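Local coordinates for protein tannase (Lactobacillus plantarum, PDB 3WA7) that hydrolyses the galloyl ester bonds of tannins, releasing gallic acid, and is built as an alpha/beta-hydrolase, at residues A[72-77]-A[90-95]; A[78-83]-A[115-120]. All coordinates share one frame; numbering follows the deposited sequence.

Interaction 1: A[72-77]-A[90-95]; sequences PNTVGG and TWPTNA. With SO4 (sulfate ion), chain C.
Asn73 meets Asn94 through its backbone carbonyl, whose O lies 3.5 Å from the side-chain ND2 of Asn94, an approach with no hydrogen bond across it. The side chain of Asn73 turns the other way and braces its own loop. Its OD1 takes the N-H of Val75 at 2.9 Å on a lone pair in the carbonyl plane, closing an Asx turn, while ND2 is hydrogen-bonded to Gly165 O, in the probable nucleophile elbow. Thr74 makes the largest share of the contact, set against Pro92 and Asn94. Its OG1, held between the backbone N and the carbonyl carbon (chi1 58°), donates to Pro82 O. CG2 is thereby left lying beside the backbone N, 4.0 Å from Pro92 O and 4.2 Å from Asn94 ND2, and the side chains of Thr74 and Asn94 run past each other in opposite directions. The ring of Pro92 comes up against the Thr74 carbonyl and CB, with CG 3.7 Å from Thr74 O. Pro92, preceded by a cis peptide, sets its CB over one face of the Trp91 ring, toward the rim. Both segments belong to the loop joining strand 69-72 to helix 95-103 of the alpha/beta-hydrolase fold, the connection that commonly supplies a backbone N-H to the oxyanion hole. Thr93, its side chain turned from 72-77, closes an ST turn with Ala95 N as that helix begins, and its OG1 also bonds to Asp84. Val75 packs on Ala164 of helix 164-174. Next along, a side chain at Gly76 would run into a sulfate probably picked up from the crystallisation liquor. Gly77 N then donates to sulfate O4 at 2.7 Å, and the same ion is hydrogen-bonded to Ser163 OG, consistent with its occupying the oxyanion hole.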
ATOM      1  N   PRO A  72       0.353  11.111   2.904  1.00  6.61           N
ATOM      2  CA  PRO A  72       1.143  10.132   2.159  1.00  6.05           C
ATOM      3  C   PRO A  72       2.269   9.587   3.021  1.00  6.21           C
ATOM      4  O   PRO A  72       2.707  10.241   3.967  1.00  7.82           O
ATOM      5  CB  PRO A  72       1.673  10.953   0.996  1.00  6.83           C
ATOM      6  CG  PRO A  72       1.987  12.267   1.670  1.00  7.64           C
ATOM      7  CD  PRO A  72       0.776  12.489   2.573  1.00  4.94           C
ATOM      8  N   ASN A  73       2.728   8.383   2.708  1.00  5.82           N
ATOM      9  CA  ASN A  73       3.844   7.816   3.450  1.00  5.44           C
ATOM     10  C   ASN A  73       4.881   7.328   2.446  1.00  5.45           C
ATOM     11  O   ASN A  73       4.563   7.056   1.287  1.00  6.59           O
ATOM     12  CB  ASN A  73       3.384   6.680   4.374  1.00  5.99           C
ATOM     13  CG  ASN A  73       3.031   5.413   3.625  1.00  5.57           C
ATOM     14  OD1 ASN A  73       3.903   4.739   3.077  1.00  4.90           O
ATOM     15  ND2 ASN A  73       1.746   5.080   3.599  1.00  5.80           N
ATOM     16  N   THR A  74       6.127   7.226   2.889  1.00  4.05           N
ATOM     17  CA  THR A  74       7.201   6.803   2.005  1.00  4.96           C
ATOM     18  C   THR A  74       7.665   5.380   2.288  1.00  6.14           C
ATOM     19  O   THR A  74       8.783   5.002   1.940  1.00  6.84           O
ATOM     20  CB  THR A  74       8.397   7.747   2.143  1.00  6.37           C
ATOM     21  OG1 THR A  74       8.834   7.761   3.509  1.00  6.92           O
ATOM     22  CG2 THR A  74       8.005   9.157   1.734  1.00  5.32           C
ATOM     23  N   VAL A  75       6.798   4.589   2.904  1.00  5.98           N
ATOM     24  CA  VAL A  75       7.146   3.215   3.228  1.00  5.42           C
ATOM     25  C   VAL A  75       7.196   2.309   2.008  1.00  6.98           C
ATOM     26  O   VAL A  75       6.293   2.314   1.167  1.00  4.66           O
ATOM     27  CB  VAL A  75       6.158   2.606   4.251  1.00  5.84           C
ATOM     28  CG1 VAL A  75       6.473   1.127   4.475  1.00  7.07           C
ATOM     29  CG2 VAL A  75       6.247   3.360   5.566  1.00  8.40           C
ATOM     30  N   GLY A  76       8.280   1.549   1.928  1.00  7.19           N
ATOM     31  CA  GLY A  76       8.479   0.593   0.856  1.00  7.35           C
ATOM     32  C   GLY A  76       9.203  -0.589   1.475  1.00  7.01           C
ATOM     33  O   GLY A  76      10.029  -0.397   2.365  1.00  7.67           O
ATOM     34  N   GLY A  77       8.890  -1.801   1.024  1.00  6.27           N
ATOM     35  CA  GLY A  77       9.541  -2.992   1.554  1.00  6.97           C
ATOM     36  C   GLY A  77       9.398  -3.181   3.051  1.00  7.14           C
ATOM     37  O   GLY A  77      10.164  -3.933   3.661  1.00  6.92           O
ATOM     38  N   THR A  90      15.635  13.026  -2.433  1.00 16.77           N
ATOM     39  CA  THR A  90      16.261  11.755  -2.090  1.00 17.72           C
ATOM     40  C   THR A  90      15.275  10.602  -1.942  1.00 17.19           C
ATOM     41  O   THR A  90      14.243  10.729  -1.286  1.00 16.41           O
ATOM     42  CB  THR A  90      17.062  11.877  -0.776  1.00 17.98           C
ATOM     43  OG1 THR A  90      18.014  12.942  -0.893  1.00 18.39           O
ATOM     44  CG2 THR A  90      17.795  10.579  -0.475  1.00 19.85           C
ATOM     45  N   TRP A  91      15.605   9.475  -2.563  1.00 16.91           N
ATOM     46  CA  TRP A  91      14.778   8.277  -2.494  1.00 18.20           C
ATOM     47  C   TRP A  91      14.773   7.771  -1.050  1.00 17.27           C
ATOM     48  O   TRP A  91      15.809   7.771  -0.387  1.00 17.57           O
ATOM     49  CB  TRP A  91      15.362   7.202  -3.414  1.00 21.21           C
ATOM     50  CG  TRP A  91      14.670   5.882  -3.339  1.00 24.44           C
ATOM     51  CD1 TRP A  91      13.541   5.506  -4.008  1.00 26.75           C
ATOM     52  CD2 TRP A  91      15.054   4.761  -2.535  1.00 27.25           C
ATOM     53  NE1 TRP A  91      13.199   4.217  -3.672  1.00 27.09           N
ATOM     54  CE2 TRP A  91      14.110   3.737  -2.769  1.00 27.91           C
ATOM     55  CE3 TRP A  91      16.105   4.522  -1.638  1.00 28.98           C
ATOM     56  CZ2 TRP A  91      14.185   2.489  -2.139  1.00 29.06           C
ATOM     57  CZ3 TRP A  91      16.180   3.280  -1.011  1.00 29.56           C
ATOM     58  CH2 TRP A  91      15.223   2.281  -1.266  1.00 30.59           C
ATOM     59  N   PRO A  92      13.605   7.356  -0.534  1.00 16.02           N
ATOM     60  CA  PRO A  92      12.301   7.333  -1.202  1.00 15.20           C
ATOM     61  C   PRO A  92      11.557   8.644  -0.974  1.00 13.72           C
ATOM     62  O   PRO A  92      11.613   9.216   0.117  1.00 13.21           O
ATOM     63  CB  PRO A  92      11.603   6.165  -0.527  1.00 14.87           C
ATOM     64  CG  PRO A  92      12.058   6.317   0.890  1.00 16.91           C
ATOM     65  CD  PRO A  92      13.545   6.614   0.740  1.00 16.67           C
ATOM     66  N   THR A  93      10.864   9.115  -2.004  1.00 12.88           N
ATOM     67  CA  THR A  93      10.110  10.355  -1.900  1.00 12.01           C
ATOM     68  C   THR A  93       9.005  10.442  -2.942  1.00 11.94           C
ATOM     69  O   THR A  93       9.109   9.877  -4.034  1.00 13.01           O
ATOM     70  CB  THR A  93      11.031  11.592  -2.068  1.00 11.37           C
ATOM     71  OG1 THR A  93      10.245  12.788  -2.008  1.00 10.45           O
ATOM     72  CG2 THR A  93      11.749  11.551  -3.405  1.00 12.20           C
ATOM     73  N   ASN A  94       7.935  11.138  -2.578  1.00 11.12           N
ATOM     74  CA  ASN A  94       6.810  11.366  -3.471  1.00 11.65           C
ATOM     75  C   ASN A  94       6.616  12.882  -3.467  1.00  9.77           C
ATOM     76  O   ASN A  94       5.494  13.384  -3.502  1.00  7.98           O
ATOM     77  CB  ASN A  94       5.550  10.667  -2.950  1.00 14.08           C
ATOM     78  CG  ASN A  94       5.701   9.153  -2.884  1.00 16.95           C
ATOM     79  OD1 ASN A  94       5.853   8.486  -3.907  1.00 19.98           O
ATOM     80  ND2 ASN A  94       5.658   8.606  -1.674  1.00 18.74           N
ATOM     81  N   ALA A  95       7.737  13.600  -3.418  1.00  8.86           N
ATOM     82  CA  ALA A  95       7.732  15.061  -3.389  1.00  8.23           C
ATOM     83  C   ALA A  95       6.865  15.680  -4.480  1.00  8.18           C
ATOM     84  O   ALA A  95       6.153  16.652  -4.233  1.00  8.33           O
ATOM     85  CB  ALA A  95       9.160  15.591  -3.502  1.00  8.93           C
TER
HETATM   86  S   SO4 C 502       9.059  -1.952  -2.419  1.00 14.54           S
HETATM   87  O1  SO4 C 502       9.616  -0.587  -2.416  1.00 20.98           O
HETATM   88  O2  SO4 C 502       8.590  -2.294  -3.769  1.00 20.72           O
HETATM   89  O3  SO4 C 502      10.113  -2.899  -2.027  1.00 19.30           O
HETATM   90  O4  SO4 C 502       7.935  -2.026  -1.469  1.00 14.71           O

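Interaction 2: A[78-83]-A[115-120]; sequences YLPGPA and GRTTVD
The Arg116 guanidinium has Leu79 CD2 over one face, 3.4 Å above its plane and displaced toward the rim, the two side chains meeting at a slant. Its N-H groups are used outside the segments: NE bonds to Gly77 O and NH1 to Asn359 OD1. The other flat group, the ring of Tyr78, leads away from 115-120, stacks edge-to-face with Phe132 and bonds through OH to Ile206 O. One nearly straight hydrogen bond links the two segments, Arg116 N to Tyr78 O at 3.0 Å with an N-H...O angle of 175°. CG of Arg116 stands between its backbone N and carbonyl carbon (chi1 60°), which folds the start of the side chain back over that acceptor, with CG 3.3 Å from Tyr78 O; from there the chain runs extended to NE. An alanine here would probably leave Gly77 O and Asn359 OD1 without their guanidinium partner and uncover the Leu79 methyl group. Gly115 opens a type I beta turn ending at Thr118, and its CA comes 3.3 Å from Pro80 N, so close that a CB on Gly115 would run into Pro80 N and Leu79 C. Thr118 OG1 accepts from Gly115 N at 3.0 Å, tying the turn from within. Pro80 fits against this turn: its CG is 3.1 Å from Thr118 OG1, and its CD is 3.1 Å from Thr117 OG1, the Thr117 side chain crossing that of Pro80 at about a right angle. The contact thus joins the loops that follow two neighbouring parallel strands of the central sheet, 69-72 and 107-111; Tyr78 packs on Ala164 and Ala167 of helix 164-174 and on Leu360 of helix 356-360, while Arg116 rests on Pro356 of the latter.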
ATOM      1  N   TYR A  78       8.401  -2.517   3.632  1.00  5.52           N
ATOM      2  CA  TYR A  78       8.145  -2.548   5.070  1.00  6.80           C
ATOM      3  C   TYR A  78       9.333  -1.995   5.851  1.00  8.02           C
ATOM      4  O   TYR A  78       9.549  -2.318   7.021  1.00  6.43           O
ATOM      5  CB  TYR A  78       7.774  -3.960   5.538  1.00  7.35           C
ATOM      6  CG  TYR A  78       6.322  -4.282   5.259  1.00  7.03           C
ATOM      7  CD1 TYR A  78       5.956  -5.111   4.202  1.00  8.08           C
ATOM      8  CD2 TYR A  78       5.307  -3.703   6.024  1.00  8.00           C
ATOM      9  CE1 TYR A  78       4.613  -5.356   3.908  1.00  8.14           C
ATOM     10  CE2 TYR A  78       3.963  -3.938   5.739  1.00  7.69           C
ATOM     11  CZ  TYR A  78       3.621  -4.766   4.681  1.00  8.79           C
ATOM     12  OH  TYR A  78       2.289  -4.997   4.399  1.00  7.54           O
ATOM     13  N   LEU A  79      10.091  -1.141   5.172  1.00  8.08           N
ATOM     14  CA  LEU A  79      11.255  -0.486   5.749  1.00  6.99           C
ATOM     15  C   LEU A  79      10.800   0.867   6.280  1.00  6.44           C
ATOM     16  O   LEU A  79       9.668   1.285   6.038  1.00  6.97           O
ATOM     17  CB  LEU A  79      12.317  -0.270   4.670  1.00  7.13           C
ATOM     18  CG  LEU A  79      13.003  -1.519   4.121  1.00  8.79           C
ATOM     19  CD1 LEU A  79      13.740  -1.175   2.837  1.00 11.37           C
ATOM     20  CD2 LEU A  79      13.957  -2.078   5.169  1.00  9.25           C
ATOM     21  N   PRO A  80      11.675   1.572   7.011  1.00  7.05           N
ATOM     22  CA  PRO A  80      11.285   2.881   7.541  1.00  7.92           C
ATOM     23  C   PRO A  80      10.957   3.846   6.403  1.00  6.55           C
ATOM     24  O   PRO A  80      11.584   3.797   5.345  1.00  7.27           O
ATOM     25  CB  PRO A  80      12.525   3.325   8.319  1.00  8.80           C
ATOM     26  CG  PRO A  80      13.170   2.038   8.715  1.00  8.19           C
ATOM     27  CD  PRO A  80      13.017   1.189   7.486  1.00  8.40           C
ATOM     28  N   GLY A  81       9.971   4.710   6.630  1.00  6.89           N
ATOM     29  CA  GLY A  81       9.576   5.691   5.631  1.00  5.81           C
ATOM     30  C   GLY A  81       9.718   7.080   6.230  1.00  6.54           C
ATOM     31  O   GLY A  81       8.873   7.505   7.017  1.00  6.37           O
ATOM     32  N   PRO A  82      10.783   7.811   5.879  1.00  7.16           N
ATOM     33  CA  PRO A  82      10.995   9.159   6.418  1.00  7.23           C
ATOM     34  C   PRO A  82       9.913  10.162   6.033  1.00  7.46           C
ATOM     35  O   PRO A  82       9.247  10.008   5.009  1.00  6.45           O
ATOM     36  CB  PRO A  82      12.369   9.536   5.864  1.00  9.46           C
ATOM     37  CG  PRO A  82      12.427   8.800   4.569  1.00 10.84           C
ATOM     38  CD  PRO A  82      11.855   7.447   4.937  1.00  7.75           C
ATOM     39  N   ALA A  83       9.735  11.180   6.874  1.00  7.35           N
ATOM     40  CA  ALA A  83       8.743  12.224   6.619  1.00  7.38           C
ATOM     41  C   ALA A  83       9.093  12.884   5.290  1.00  8.03           C
ATOM     42  O   ALA A  83      10.231  13.305   5.081  1.00  9.10           O
ATOM     43  CB  ALA A  83       8.766  13.256   7.749  1.00  7.42           C
ATOM     44  N   GLY A 115      10.189   1.331  10.486  1.00  7.12           N
ATOM     45  CA  GLY A 115      10.228   0.164   9.622  1.00  6.81           C
ATOM     46  C   GLY A 115      10.986  -0.975  10.277  1.00  6.88           C
ATOM     47  O   GLY A 115      11.575  -0.797  11.346  1.00  6.96           O
ATOM     48  N   ARG A 116      11.005  -2.129   9.617  1.00  6.73           N
ATOM     49  CA  ARG A 116      11.646  -3.333  10.150  1.00  7.26           C
ATOM     50  C   ARG A 116      13.111  -3.224  10.553  1.00  8.08           C
ATOM     51  O   ARG A 116      13.589  -4.021  11.357  1.00 10.08           O
ATOM     52  CB  ARG A 116      11.470  -4.496   9.162  1.00  7.23           C
ATOM     53  CG  ARG A 116      12.068  -4.262   7.772  1.00  4.10           C
ATOM     54  CD  ARG A 116      11.560  -5.325   6.800  1.00  5.89           C
ATOM     55  NE  ARG A 116      11.985  -5.094   5.420  1.00  7.68           N
ATOM     56  CZ  ARG A 116      13.158  -5.466   4.916  1.00  8.39           C
ATOM     57  NH1 ARG A 116      14.048  -6.096   5.677  1.00  7.88           N
ATOM     58  NH2 ARG A 116      13.438  -5.219   3.643  1.00  9.29           N
ATOM     59  N   THR A 117      13.822  -2.243  10.011  1.00 10.26           N
ATOM     60  CA  THR A 117      15.232  -2.061  10.336  1.00 10.94           C
ATOM     61  C   THR A 117      15.462  -0.989  11.400  1.00 11.03           C
ATOM     62  O   THR A 117      16.592  -0.778  11.837  1.00 12.32           O
ATOM     63  CB  THR A 117      16.048  -1.675   9.081  1.00 11.81           C
ATOM     64  OG1 THR A 117      15.435  -0.549   8.442  1.00 13.46           O
ATOM     65  CG2 THR A 117      16.117  -2.841   8.101  1.00 12.80           C
ATOM     66  N   THR A 118      14.396  -0.310  11.812  1.00  9.18           N
ATOM     67  CA  THR A 118      14.508   0.741  12.819  1.00  9.69           C
ATOM     68  C   THR A 118      14.946   0.196  14.174  1.00 11.62           C
ATOM     69  O   THR A 118      14.345  -0.741  14.699  1.00 10.87           O
ATOM     70  CB  THR A 118      13.168   1.475  13.024  1.00  9.64           C
ATOM     71  OG1 THR A 118      12.771   2.099  11.799  1.00  8.71           O
ATOM     72  CG2 THR A 118      13.307   2.543  14.113  1.00  9.59           C
ATOM     73  N   VAL A 119      15.998   0.782  14.734  1.00 11.38           N
ATOM     74  CA  VAL A 119      16.476   0.360  16.044  1.00 13.98           C
ATOM     75  C   VAL A 119      16.500   1.589  16.934  1.00 14.63           C
ATOM     76  O   VAL A 119      16.585   2.715  16.435  1.00 15.15           O
ATOM     77  CB  VAL A 119      17.902  -0.242  15.980  1.00 12.80           C
ATOM     78  CG1 VAL A 119      17.902  -1.488  15.110  1.00 14.92           C
ATOM     79  CG2 VAL A 119      18.885   0.788  15.442  1.00 13.41           C
ATOM     80  N   ASP A 120      16.401   1.386  18.244  1.00 14.66           N
ATOM     81  CA  ASP A 120      16.439   2.514  19.157  1.00 14.64           C
ATOM     82  C   ASP A 120      17.894   2.848  19.485  1.00 15.22           C
ATOM     83  O   ASP A 120      18.820   2.290  18.894  1.00 15.37           O
ATOM     84  CB  ASP A 120      15.636   2.226  20.438  1.00 12.39           C
ATOM     85  CG  ASP A 120      16.198   1.065  21.248  1.00 12.30           C
ATOM     86  OD1 ASP A 120      17.347   0.650  20.997  1.00 13.83           O
ATOM     87  OD2 ASP A 120      15.487   0.577  22.149  1.00 14.40           O
TER

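The two contacts share one long connection, that between strand 69-72 and helix 95-103: interaction 1 folds it on itself, whereas interaction 2 ties its middle to the loop after strand 107-111. Both are partly buried, interaction 2 lying farther from the centre of the chain, with Thr117 exposed. Interaction 1 has no hydrogen bond between its segments, its polar groups being used within each segment, by other residues or by the sulfate; interaction 2 adds a backbone hydrogen bond and a guanidinium face. They meet directly, probably through hydrogen bonds from Thr74 to Pro82 and from Arg116 to Gly77, so the second contact may help position the glycine that binds the anion.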